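Local atomic coordinates of protein of unknown function with ferredoxin-like fold (Caulobacter crescentus, PDB entry 3BM7), a protein that is of unknown function but is probably a monooxygenase related to those of antibiotic biosynthesis, with a ferredoxin-like fold. Residues V23-K28 against V72-A77. Sequence-based numbering, arbitrary orientation.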
loop_
_atom_site.group_PDB
_atom_site.type_symbol
_atom_site.label_atom_id
_atom_site.label_comp_id
_atom_site.label_asym_id
_atom_site.label_seq_id
_atom_site.Cartn_x
_atom_site.Cartn_y
_atom_site.Cartn_z
ATOM N N VAL A 23 4.949 3.813 -0.989
ATOM C CA VAL A 23 4.362 4.978 -0.372
ATOM C C VAL A 23 2.971 4.627 0.118
ATOM O O VAL A 23 2.218 3.968 -0.603
ATOM C CB VAL A 23 4.207 6.185 -1.343
ATOM C CG1 VAL A 23 3.817 7.453 -0.574
ATOM C CG2 VAL A 23 5.457 6.398 -2.153
ATOM N N VAL A 24 2.655 5.021 1.339
ATOM C CA VAL A 24 1.259 5.128 1.760
ATOM C C VAL A 24 0.979 6.605 1.967
ATOM O O VAL A 24 1.588 7.242 2.840
ATOM C CB VAL A 24 0.957 4.325 3.028
ATOM C CG1 VAL A 24 -0.528 4.461 3.395
ATOM C CG2 VAL A 24 1.322 2.837 2.802
ATOM N N ALA A 25 0.105 7.188 1.145
ATOM C CA ALA A 25 -0.242 8.612 1.271
ATOM C C ALA A 25 -1.636 8.707 1.838
ATOM O O ALA A 25 -2.605 8.302 1.132
ATOM C CB ALA A 25 -0.221 9.224 -0.183
ATOM N N THR A 26 -1.732 9.186 3.074
ATOM C CA THR A 26 -3.009 9.346 3.750
ATOM C C THR A 26 -3.519 10.758 3.456
ATOM O O THR A 26 -2.895 11.738 3.873
ATOM C CB THR A 26 -2.873 9.106 5.244
ATOM O OG1 THR A 26 -2.382 7.786 5.468
ATOM C CG2 THR A 26 -4.244 9.285 5.948
ATOM N N LEU A 27 -4.666 10.856 2.804
ATOM C CA LEU A 27 -5.260 12.132 2.406
ATOM C C LEU A 27 -6.551 12.322 3.170
ATOM O O LEU A 27 -7.360 11.397 3.325
ATOM C CB LEU A 27 -5.517 12.130 0.921
ATOM C CG LEU A 27 -4.353 11.734 -0.030
ATOM C CD1 LEU A 27 -4.710 11.777 -1.501
ATOM C CD2 LEU A 27 -3.120 12.619 0.260
ATOM N N LYS A 28 -6.725 13.531 3.672
ATOM C CA LYS A 28 -7.896 13.878 4.445
ATOM C C LYS A 28 -8.731 14.835 3.575
ATOM O O LYS A 28 -8.380 16.012 3.463
ATOM C CB LYS A 28 -7.524 14.559 5.770
ATOM C CG LYS A 28 -6.747 13.656 6.736
ATOM C CD LYS A 28 -6.314 14.404 7.973
ATOM N N VAL A 72 -3.530 6.291 -0.533
ATOM C CA VAL A 72 -3.031 5.906 -1.824
ATOM C C VAL A 72 -1.894 4.917 -1.602
ATOM O O VAL A 72 -0.961 5.219 -0.884
ATOM C CB VAL A 72 -2.485 7.089 -2.684
ATOM C CG1 VAL A 72 -2.324 6.663 -4.150
ATOM C CG2 VAL A 72 -3.386 8.339 -2.560
ATOM N N LEU A 73 -1.960 3.779 -2.247
ATOM C CA LEU A 73 -0.870 2.791 -2.216
ATOM C C LEU A 73 -0.080 3.022 -3.489
ATOM O O LEU A 73 -0.598 2.849 -4.610
ATOM C CB LEU A 73 -1.426 1.387 -2.133
ATOM C CG LEU A 73 -2.440 1.194 -0.991
ATOM C CD1 LEU A 73 -2.911 -0.272 -0.948
ATOM C CD2 LEU A 73 -1.958 1.606 0.377
ATOM N N GLU A 74 1.217 3.317 -3.335
ATOM C CA GLU A 74 2.077 3.631 -4.486
ATOM C C GLU A 74 3.356 2.814 -4.416
ATOM O O GLU A 74 3.852 2.540 -3.308
ATOM C CB GLU A 74 2.414 5.128 -4.583
ATOM C CG GLU A 74 1.269 6.066 -4.245
ATOM C CD GLU A 74 1.640 7.552 -4.184
ATOM O OE1 GLU A 74 2.709 7.947 -4.708
ATOM O OE2 GLU A 74 0.783 8.337 -3.679
ATOM N N LEU A 75 3.888 2.452 -5.571
ATOM C CA LEU A 75 5.158 1.735 -5.637
ATOM C C LEU A 75 5.890 2.222 -6.854
ATOM O O LEU A 75 5.313 2.260 -7.936
ATOM C CB LEU A 75 4.959 0.224 -5.706
ATOM C CG LEU A 75 6.189 -0.681 -5.617
ATOM C CD1 LEU A 75 6.912 -0.608 -4.285
ATOM C CD2 LEU A 75 5.811 -2.137 -5.999
ATOM N N TYR A 76 7.151 2.604 -6.673
ATOM C CA TYR A 76 7.992 3.104 -7.764
ATOM C C TYR A 76 9.216 2.226 -7.923
ATOM O O TYR A 76 9.731 1.695 -6.947
ATOM C CB TYR A 76 8.436 4.560 -7.475
ATOM C CG TYR A 76 7.264 5.462 -7.362
ATOM C CD1 TYR A 76 6.701 6.044 -8.491
ATOM C CD2 TYR A 76 6.616 5.629 -6.140
ATOM C CE1 TYR A 76 5.521 6.775 -8.408
ATOM C CE2 TYR A 76 5.427 6.360 -6.053
ATOM C CZ TYR A 76 4.903 6.928 -7.197
ATOM O OH TYR A 76 3.739 7.660 -7.141
ATOM N N ALA A 77 9.702 2.122 -9.157
ATOM C CA ALA A 77 10.839 1.249 -9.490
ATOM C C ALA A 77 12.122 1.735 -8.826
ATOM O O ALA A 77 13.026 0.938 -8.565
ATOM C CB ALA A 77 11.032 1.203 -10.995
#
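Strand segment 23-28 runs antiparallel to 72-76, their axes 4.9 Å apart at closest approach and their directions 152° from one another; Val23 to Ala25 pair with Glu74 to Val72. Two hydrogen-bonded pairs, Val23 with Glu74 and Ala25 with Val72, flank the non-hydrogen-bonded pair of Val24 and Leu73. Each outer pair is closed by two bonds; the shortest runs from Val72 N to Ala25 O at 2.8 Å, while Val23 N reaches Glu74 O at 2.9 Å with a more bent N-H...O angle of 150°. Between them, the CA of Val24 makes a CA-H...O contact with Val72 O at 3.5 Å. These are the two central strands of the four-stranded antiparallel sheet of a ferredoxin-like fold, with 55-62 and 102-113 outside them. Val23, Ala25, Val72 and Glu74 share the face on which helix 34-51 packs, where Phe41 touches Val72. Leu27 adds to the apolar packing on this face, its CD1 crossing to Val72 CG2 at 3.8 Å. Glu74 is buried here: CG lies anti to the carbonyl carbon (chi1 -40°) and the chain then extends, laying the carboxylate over Val23 and Ala25, with OE2 3.7 Å from Ala25 CB. Tyr76 OH donates to Glu74 OE1 at 2.7 Å, meeting it from above the carboxylate plane, a bond that probably helps fix the rotation of the carboxylate. The tyrosine also turns its ring edge to Val23, CE2 lying 3.9 Å from CG2. On the other face Val24 and Leu73 meet loosely through CG2 and CD2; Val24 packs on Leu73 of the second subunit, and Leu73 on Val24 of that subunit, at the dimer interface.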